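PDB 3BB7: interpain A from Prevotella intermedia, which probably hydrolyses proteins as a C10-family cysteine peptidase of the papain clan, seen here as a proenzyme fragment with its predicted nucleophile replaced. Local coordinates for residues A[122-127]-A[315-320]; A[157-162]-A[182-187]; A[16-21]-A[36-41]. The protein carries 1 engineered substitution. All coordinates share one frame; numbering follows the deposited sequence.

Contact 1. Residues A[122-127]-A[315-320]; sequences AQVLNY and RGVYGK. Unlike the reference sequence in segment 122-127: Val124 (reference Ala).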
loop_
_atom_site.group_PDB
_atom_site.type_symbol
_atom_site.label_atom_id
_atom_site.label_comp_id
_atom_site.label_asym_id
_atom_site.label_seq_id
_atom_site.Cartn_x
_atom_site.Cartn_y
_atom_site.Cartn_z
ATOM N N ALA A 122 -8.783 -2.711 1.562
ATOM C CA ALA A 122 -9.872 -2.217 2.422
ATOM C C ALA A 122 -9.895 -0.678 2.430
ATOM O O ALA A 122 -10.974 -0.072 2.391
ATOM C CB ALA A 122 -9.719 -2.802 3.829
ATOM N N GLN A 123 -8.718 -0.053 2.470
ATOM C CA GLN A 123 -8.704 1.416 2.513
ATOM C C GLN A 123 -9.213 2.005 1.195
ATOM O O GLN A 123 -9.910 3.025 1.195
ATOM C CB GLN A 123 -7.337 1.963 2.864
ATOM C CG GLN A 123 -6.911 1.635 4.294
ATOM C CD GLN A 123 -5.667 2.390 4.733
ATOM O OE1 GLN A 123 -5.748 3.376 5.484
ATOM N NE2 GLN A 123 -4.509 1.933 4.271
ATOM N N VAL A 124 -8.872 1.388 0.062
ATOM C CA VAL A 124 -9.428 1.867 -1.199
ATOM C C VAL A 124 -10.944 1.644 -1.275
ATOM O O VAL A 124 -11.666 2.550 -1.674
ATOM C CB VAL A 124 -8.687 1.224 -2.392
ATOM C CG1 VAL A 124 -9.366 1.634 -3.752
ATOM C CG2 VAL A 124 -7.236 1.693 -2.384
ATOM N N LEU A 125 -11.443 0.471 -0.891
ATOM C CA LEU A 125 -12.908 0.249 -0.909
ATOM C C LEU A 125 -13.634 1.224 0.007
ATOM O O LEU A 125 -14.687 1.781 -0.352
ATOM C CB LEU A 125 -13.232 -1.184 -0.491
ATOM C CG LEU A 125 -13.274 -2.186 -1.671
ATOM C CD1 LEU A 125 -12.093 -2.047 -2.657
ATOM C CD2 LEU A 125 -13.474 -3.626 -1.216
ATOM N N ASN A 126 -13.051 1.507 1.166
ATOM C CA ASN A 126 -13.674 2.433 2.086
ATOM C C ASN A 126 -13.714 3.857 1.510
ATOM O O ASN A 126 -14.636 4.625 1.765
ATOM C CB ASN A 126 -12.934 2.464 3.429
ATOM C CG ASN A 126 -13.591 3.431 4.404
ATOM O OD1 ASN A 126 -14.748 3.233 4.825
ATOM N ND2 ASN A 126 -12.859 4.483 4.767
ATOM N N TYR A 127 -12.675 4.235 0.767
ATOM C CA TYR A 127 -12.675 5.550 0.106
ATOM C C TYR A 127 -13.915 5.696 -0.792
ATOM O O TYR A 127 -14.589 6.755 -0.807
ATOM C CB TYR A 127 -11.374 5.734 -0.682
ATOM C CG TYR A 127 -11.416 6.994 -1.510
ATOM C CD1 TYR A 127 -11.233 8.251 -0.912
ATOM C CD2 TYR A 127 -11.707 6.936 -2.865
ATOM C CE1 TYR A 127 -11.299 9.421 -1.670
ATOM C CE2 TYR A 127 -11.785 8.132 -3.657
ATOM C CZ TYR A 127 -11.570 9.354 -3.038
ATOM O OH TYR A 127 -11.671 10.534 -3.746
ATOM N N ARG A 315 -5.546 -1.571 -10.783
ATOM C CA ARG A 315 -6.296 -0.403 -11.208
ATOM C C ARG A 315 -7.711 -0.854 -11.580
ATOM O O ARG A 315 -8.004 -2.065 -11.600
ATOM C CB ARG A 315 -5.566 0.316 -12.353
ATOM C CG ARG A 315 -5.526 -0.435 -13.652
ATOM C CD ARG A 315 -4.756 0.358 -14.721
ATOM N NE ARG A 315 -4.576 -0.501 -15.880
ATOM C CZ ARG A 315 -4.058 -0.098 -17.033
ATOM N NH1 ARG A 315 -3.695 1.175 -17.185
ATOM N NH2 ARG A 315 -3.903 -0.976 -18.023
ATOM N N GLY A 316 -8.611 0.098 -11.834
ATOM C CA GLY A 316 -9.981 -0.242 -12.214
ATOM C C GLY A 316 -10.920 -0.410 -11.035
ATOM O O GLY A 316 -11.998 -0.946 -11.190
ATOM N N VAL A 317 -10.504 0.037 -9.849
ATOM C CA VAL A 317 -11.330 -0.044 -8.655
ATOM C C VAL A 317 -11.910 1.345 -8.394
ATOM O O VAL A 317 -11.184 2.320 -8.080
ATOM C CB VAL A 317 -10.522 -0.535 -7.443
ATOM C CG1 VAL A 317 -11.395 -0.582 -6.183
ATOM C CG2 VAL A 317 -9.935 -1.949 -7.730
ATOM N N TYR A 318 -13.232 1.437 -8.514
ATOM C CA TYR A 318 -13.966 2.676 -8.317
ATOM C C TYR A 318 -15.427 2.297 -8.372
ATOM O O TYR A 318 -15.771 1.161 -8.709
ATOM C CB TYR A 318 -13.636 3.734 -9.408
ATOM C CG TYR A 318 -13.387 3.183 -10.796
ATOM C CD1 TYR A 318 -14.408 2.593 -11.539
ATOM C CD2 TYR A 318 -12.099 3.218 -11.355
ATOM C CE1 TYR A 318 -14.161 2.061 -12.808
ATOM C CE2 TYR A 318 -11.854 2.728 -12.643
ATOM C CZ TYR A 318 -12.894 2.132 -13.340
ATOM O OH TYR A 318 -12.644 1.608 -14.575
ATOM N N GLY A 319 -16.291 3.231 -8.003
ATOM C CA GLY A 319 -17.738 2.980 -8.068
ATOM C C GLY A 319 -18.253 2.944 -9.497
ATOM O O GLY A 319 -17.555 3.347 -10.422
ATOM N N LYS A 320 -19.472 2.457 -9.713
ATOM C CA LYS A 320 -20.009 2.530 -11.072
ATOM C C LYS A 320 -20.710 3.860 -11.254
ATOM O O LYS A 320 -21.155 4.472 -10.283
ATOM C CB LYS A 320 -20.913 1.341 -11.451
ATOM C CG LYS A 320 -21.812 0.785 -10.356
ATOM C CD LYS A 320 -22.593 -0.443 -10.851
ATOM C CE LYS A 320 -21.702 -1.426 -11.643
ATOM N NZ LYS A 320 -21.088 -2.523 -10.830
#

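Contact 2. Residues A[157-162]-A[182-187]; sequences GNTTYD and VATLML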
loop_
_atom_site.group_PDB
_atom_site.type_symbol
_atom_site.label_atom_id
_atom_site.label_comp_id
_atom_site.label_asym_id
_atom_site.label_seq_id
_atom_site.Cartn_x
_atom_site.Cartn_y
_atom_site.Cartn_z
ATOM N N GLY A 157 -21.834 -12.275 -0.424
ATOM C CA GLY A 157 -23.158 -11.988 -1.002
ATOM C C GLY A 157 -24.194 -11.647 0.056
ATOM O O GLY A 157 -25.187 -10.964 -0.241
ATOM N N ASN A 158 -23.990 -12.086 1.301
ATOM C CA ASN A 158 -24.920 -11.737 2.377
ATOM C C ASN A 158 -24.400 -10.657 3.312
ATOM O O ASN A 158 -24.994 -10.408 4.373
ATOM C CB ASN A 158 -25.335 -12.983 3.144
ATOM C CG ASN A 158 -26.243 -13.878 2.339
ATOM O OD1 ASN A 158 -27.268 -13.435 1.838
ATOM N ND2 ASN A 158 -25.856 -15.135 2.191
ATOM N N THR A 159 -23.325 -9.974 2.911
ATOM C CA THR A 159 -22.739 -8.967 3.765
ATOM C C THR A 159 -23.006 -7.577 3.212
ATOM O O THR A 159 -22.636 -7.282 2.068
ATOM C CB THR A 159 -21.221 -9.186 3.926
ATOM O OG1 THR A 159 -21.021 -10.424 4.591
ATOM C CG2 THR A 159 -20.583 -8.081 4.778
ATOM N N THR A 160 -23.668 -6.732 4.019
ATOM C CA THR A 160 -23.816 -5.325 3.699
ATOM C C THR A 160 -22.711 -4.594 4.459
ATOM O O THR A 160 -22.800 -4.443 5.681
ATOM C CB THR A 160 -25.210 -4.813 4.125
ATOM O OG1 THR A 160 -26.211 -5.580 3.433
ATOM C CG2 THR A 160 -25.375 -3.351 3.778
ATOM N N TYR A 161 -21.666 -4.161 3.755
ATOM C CA TYR A 161 -20.515 -3.527 4.422
ATOM C C TYR A 161 -20.954 -2.295 5.201
ATOM O O TYR A 161 -21.725 -1.464 4.717
ATOM C CB TYR A 161 -19.365 -3.247 3.431
ATOM C CG TYR A 161 -18.914 -4.548 2.840
ATOM C CD1 TYR A 161 -19.302 -4.918 1.565
ATOM C CD2 TYR A 161 -18.156 -5.462 3.598
ATOM C CE1 TYR A 161 -18.969 -6.178 1.052
ATOM C CE2 TYR A 161 -17.800 -6.694 3.090
ATOM C CZ TYR A 161 -18.226 -7.064 1.811
ATOM O OH TYR A 161 -17.918 -8.337 1.319
ATOM N N ASP A 162 -20.506 -2.192 6.440
ATOM C CA ASP A 162 -21.021 -1.157 7.344
ATOM C C ASP A 162 -20.186 0.119 7.218
ATOM O O ASP A 162 -19.461 0.509 8.145
ATOM C CB ASP A 162 -21.054 -1.697 8.763
ATOM C CG ASP A 162 -21.800 -0.780 9.738
ATOM O OD1 ASP A 162 -21.778 -1.109 10.943
ATOM O OD2 ASP A 162 -22.417 0.240 9.327
ATOM N N VAL A 182 -14.829 -2.593 10.369
ATOM C CA VAL A 182 -13.578 -2.662 9.650
ATOM C C VAL A 182 -13.011 -4.091 9.613
ATOM O O VAL A 182 -12.401 -4.470 8.596
ATOM C CB VAL A 182 -12.535 -1.616 10.159
ATOM C CG1 VAL A 182 -11.960 -1.978 11.536
ATOM C CG2 VAL A 182 -11.417 -1.462 9.157
ATOM N N ALA A 183 -13.204 -4.869 10.690
ATOM C CA ALA A 183 -12.673 -6.232 10.729
ATOM C C ALA A 183 -13.328 -7.115 9.675
ATOM O O ALA A 183 -12.670 -7.972 9.116
ATOM C CB ALA A 183 -12.874 -6.833 12.100
ATOM N N THR A 184 -14.638 -6.929 9.444
ATOM C CA THR A 184 -15.348 -7.681 8.413
ATOM C C THR A 184 -14.755 -7.360 7.045
ATOM O O THR A 184 -14.471 -8.274 6.274
ATOM C CB THR A 184 -16.840 -7.329 8.455
ATOM O OG1 THR A 184 -17.378 -7.737 9.728
ATOM C CG2 THR A 184 -17.579 -8.013 7.322
ATOM N N LEU A 185 -14.577 -6.066 6.751
ATOM C CA LEU A 185 -14.012 -5.643 5.479
ATOM C C LEU A 185 -12.589 -6.202 5.273
ATOM O O LEU A 185 -12.263 -6.722 4.199
ATOM C CB LEU A 185 -14.035 -4.109 5.384
ATOM C CG LEU A 185 -13.455 -3.502 4.101
ATOM C CD1 LEU A 185 -14.288 -3.953 2.855
ATOM C CD2 LEU A 185 -13.412 -1.996 4.181
ATOM N N MET A 186 -11.755 -6.138 6.317
ATOM C CA MET A 186 -10.380 -6.672 6.250
ATOM C C MET A 186 -10.381 -8.164 5.951
ATOM O O MET A 186 -9.646 -8.619 5.088
ATOM C CB MET A 186 -9.675 -6.454 7.587
ATOM C CG MET A 186 -9.300 -5.022 7.863
ATOM S SD MET A 186 -7.868 -4.524 6.884
ATOM C CE MET A 186 -7.736 -2.804 7.364
ATOM N N LEU A 187 -11.240 -8.916 6.661
ATOM C CA LEU A 187 -11.305 -10.359 6.468
ATOM C C LEU A 187 -11.749 -10.653 5.032
ATOM O O LEU A 187 -11.151 -11.459 4.333
ATOM C CB LEU A 187 -12.286 -10.956 7.466
ATOM C CG LEU A 187 -12.879 -12.324 7.126
ATOM C CD1 LEU A 187 -11.812 -13.290 7.348
ATOM C CD2 LEU A 187 -14.079 -12.615 8.008
#

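Contact 3. Residues A[16-21]-A[36-41]; sequences FGYTDG and LGVSES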
loop_
_atom_site.group_PDB
_atom_site.type_symbol
_atom_site.label_atom_id
_atom_site.label_comp_id
_atom_site.label_asym_id
_atom_site.label_seq_id
_atom_site.Cartn_x
_atom_site.Cartn_y
_atom_site.Cartn_z
ATOM N N PHE A 16 16.324 12.615 7.913
ATOM C CA PHE A 16 16.540 13.809 8.713
ATOM C C PHE A 16 15.217 14.260 9.311
ATOM O O PHE A 16 14.240 14.405 8.579
ATOM C CB PHE A 16 17.011 14.964 7.834
ATOM C CG PHE A 16 18.473 14.928 7.455
ATOM C CD1 PHE A 16 18.855 14.510 6.188
ATOM C CD2 PHE A 16 19.458 15.397 8.319
ATOM C CE1 PHE A 16 20.203 14.512 5.802
ATOM C CE2 PHE A 16 20.814 15.393 7.930
ATOM C CZ PHE A 16 21.174 14.951 6.680
ATOM N N GLY A 17 15.202 14.563 10.606
ATOM C CA GLY A 17 14.035 15.183 11.191
ATOM C C GLY A 17 14.031 16.671 10.922
ATOM O O GLY A 17 15.080 17.315 10.886
ATOM N N TYR A 18 12.824 17.218 10.776
ATOM C CA TYR A 18 12.632 18.637 10.642
ATOM C C TYR A 18 12.317 19.249 11.999
ATOM O O TYR A 18 11.484 18.730 12.745
ATOM C CB TYR A 18 11.425 18.866 9.746
ATOM C CG TYR A 18 11.600 18.593 8.257
ATOM C CD1 TYR A 18 12.825 18.739 7.622
ATOM C CD2 TYR A 18 10.498 18.290 7.478
ATOM C CE1 TYR A 18 12.954 18.514 6.240
ATOM C CE2 TYR A 18 10.612 18.076 6.104
ATOM C CZ TYR A 18 11.842 18.221 5.498
ATOM O OH TYR A 18 11.923 18.052 4.131
ATOM N N THR A 19 12.923 20.388 12.281
ATOM C CA THR A 19 12.578 21.095 13.519
ATOM C C THR A 19 11.126 21.606 13.573
ATOM O O THR A 19 10.620 21.801 14.674
ATOM C CB THR A 19 13.542 22.237 13.854
ATOM O OG1 THR A 19 13.532 23.186 12.786
ATOM C CG2 THR A 19 15.000 21.747 14.099
ATOM N N ASP A 20 10.453 21.827 12.429
ATOM C CA ASP A 20 9.020 22.188 12.485
ATOM C C ASP A 20 8.138 20.960 12.642
ATOM O O ASP A 20 6.919 21.072 12.806
ATOM C CB ASP A 20 8.567 22.978 11.233
ATOM C CG ASP A 20 8.994 24.440 11.266
ATOM O OD1 ASP A 20 8.998 25.080 10.194
ATOM O OD2 ASP A 20 9.307 24.960 12.348
ATOM N N GLY A 21 8.752 19.778 12.634
ATOM C CA GLY A 21 8.008 18.534 12.679
ATOM C C GLY A 21 8.075 17.878 11.310
ATOM O O GLY A 21 8.205 18.573 10.285
ATOM N N LEU A 36 14.135 12.266 -1.575
ATOM C CA LEU A 36 13.511 10.979 -1.981
ATOM C C LEU A 36 12.116 10.814 -1.397
ATOM O O LEU A 36 11.279 10.121 -1.971
ATOM C CB LEU A 36 14.397 9.810 -1.549
ATOM C CG LEU A 36 15.857 9.900 -2.046
ATOM C CD1 LEU A 36 16.704 8.839 -1.376
ATOM C CD2 LEU A 36 15.880 9.711 -3.556
ATOM N N GLY A 37 11.877 11.422 -0.237
ATOM C CA GLY A 37 10.593 11.304 0.436
ATOM C C GLY A 37 10.457 12.330 1.516
ATOM O O GLY A 37 11.445 12.864 2.031
ATOM N N VAL A 38 9.228 12.619 1.872
ATOM C CA VAL A 38 8.954 13.656 2.862
ATOM C C VAL A 38 7.635 13.380 3.551
ATOM O O VAL A 38 6.681 13.022 2.905
ATOM C CB VAL A 38 8.999 15.102 2.250
ATOM C CG1 VAL A 38 8.041 15.264 1.061
ATOM C CG2 VAL A 38 8.794 16.205 3.346
ATOM N N SER A 39 7.592 13.580 4.858
ATOM C CA SER A 39 6.385 13.325 5.653
ATOM C C SER A 39 6.161 14.477 6.599
ATOM O O SER A 39 7.136 15.083 7.067
ATOM C CB SER A 39 6.554 12.038 6.447
ATOM O OG SER A 39 5.424 11.784 7.255
ATOM N N GLU A 40 4.880 14.750 6.892
ATOM C CA GLU A 40 4.524 15.700 7.967
ATOM C C GLU A 40 4.579 15.023 9.340
ATOM O O GLU A 40 4.624 15.692 10.386
ATOM C CB GLU A 40 3.123 16.300 7.724
ATOM C CG GLU A 40 3.017 17.194 6.498
ATOM C CD GLU A 40 1.565 17.499 6.084
ATOM O OE1 GLU A 40 0.613 16.942 6.695
ATOM O OE2 GLU A 40 1.388 18.303 5.133
ATOM N N SER A 41 4.608 13.693 9.350
ATOM C CA SER A 41 4.627 12.959 10.597
ATOM C C SER A 41 6.039 12.909 11.140
ATOM O O SER A 41 6.984 12.670 10.398
ATOM C CB SER A 41 4.102 11.541 10.386
ATOM O OG SER A 41 2.740 11.610 10.009
#

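Contact 1. Residues A[122-127]-A[315-320]
Helix 116-128, the central helix of the papain-like fold with the predicted nucleophile position at its start, meets the chain's C-terminal tail where Val124 and Leu125 pack against Val317. The tail residue follows strand 312-315 and aims its side chain at the helix. With CG1 trans to the backbone N (chi1 179°), Val317 points this methyl toward the helix. The two valines meet at a slant, whereas Leu125 crosses Val317 at about a right angle and bends its CD1 branch round to reach it. All three side chains are buried, and the branched hydrocarbons of Val317 and Leu125 suit such a place because they leave no polar side-chain atom to satisfy. Position 124 is alanine in the reference sequence, so the valine's share of the contact belongs to the deposited chain. Val124 also packs on Ile252 of strand 251-255 and Leu125 on Cys189 of helix 176-192. Across the contact one methyl of the tail does all the touching: Val317 CG1 stands 3.9 Å from Val124 CG1 and equally 3.9 Å from Leu125 CD1, set against two consecutive helix residues at once.

Contact 2. Residues A[157-162]-A[182-187]
Apolar contacts between Thr159, Tyr161, Thr184 and Leu185 fasten the loop after strand 150-154 to helix 176-192 in the peptidase part of the chain. The two threonines meet tip to tip through their methyls, with Thr159 CG2 3.9 Å from Thr184 CG2. In each, a chi1 near -64° sets OG1 beside the backbone N and CG2 anti to it, which turns the methyl across the interface. Beside them, the Tyr161 ring is approached obliquely by Leu185 CD1, 4.2 Å from Tyr161 CD2, and more loosely by Thr184 CG2. Within the loop, Thr159 CG2 also covers one face of that ring, 3.5 Å above its plane and offset toward the rim; a single methyl thus serves both ring and helix.

The polar ends bond to residues outside these two segments. Thr159 OG1 is hydrogen-bonded to Asp155 O on the loop side, and Thr184 OG1 to Asn180 O one helical turn earlier. Tyr161 OH bonds to His188 ND1, the two rings standing about perpendicular.

Threonine and tyrosine therefore suit this partly buried boundary because each is divided: carbon faces carbon across the gap, and of the three hydroxyls that of Tyr161 joins loop to helix, a polar link beside the apolar seam.

Contact 3. Residues A[16-21]-A[36-41]
Tyr18 and Val38 touch although their strands are not neighbours in the sheet: strand 23-26 runs between strands 14-18 and 35-39, and the tyrosine spans it. The ring passes beside Ala24, whose small side chain suits that place, and brings its far end to one methyl. Val38 CG2 lies at the ring edge, near its plane, 3.7 Å from Tyr18 OH and 3.8 Å from Tyr18 CE2, and the two side chains cross at about a right angle. Val38 presents CG2 by holding it trans to the backbone N, which leaves CG1 between N and the carbonyl carbon (chi1 56°).

The ring is bordered from its own segment as well. A type I turn from Tyr18 to Gly21, closed by Gly21 N to Tyr18 O at 2.9 Å, brings Gly21 O to the ring edge in its plane, 3.6 Å from Tyr18 CD2. Gly21 has a phi of 107°, readily reached by glycine, and its carbonyl carbon makes a looser approach of 4.2 Å to Glu40 O.

Across from the turn, strand 35-39 ends in an ST turn: Ser39 OG accepts from Ser41 N at 2.9 Å, with an N-H...O angle of 150°. The type I turn and the ST turn are closed within their own segments, while Ser39 OG also reaches Asp291 O by a hydrogen bond.

In this part of the chain, related to Spi protease inhibitors, the two segments thus meet at the surface by a tyrosine edge on a methyl: the contact is van der Waals, without a bond between them, and the sheet pairing runs through strand 23-26.

Contacts 1 and 2 are joined in the peptidase part by packing of helices 116-128 and 176-192, and their centres are 14 Å apart. Leu125 CD2 lies 4.2 Å from Leu185 CD1, and Ala122 CB is 4.0 Å from Met186 SD, so the C-terminal tail and the loop 157-162 are linked through two helices. In contact 1, the Val124 side chain is about 12 Å from that of Ala116, the engineered residue at the predicted nucleophile position; contact 2 lies away from that site. Contact 3, in the inhibitor-like part, stands apart, with centres 29 Å from contact 1 and 36 Å from contact 2, on the opposite side of the chain's centre from the latter.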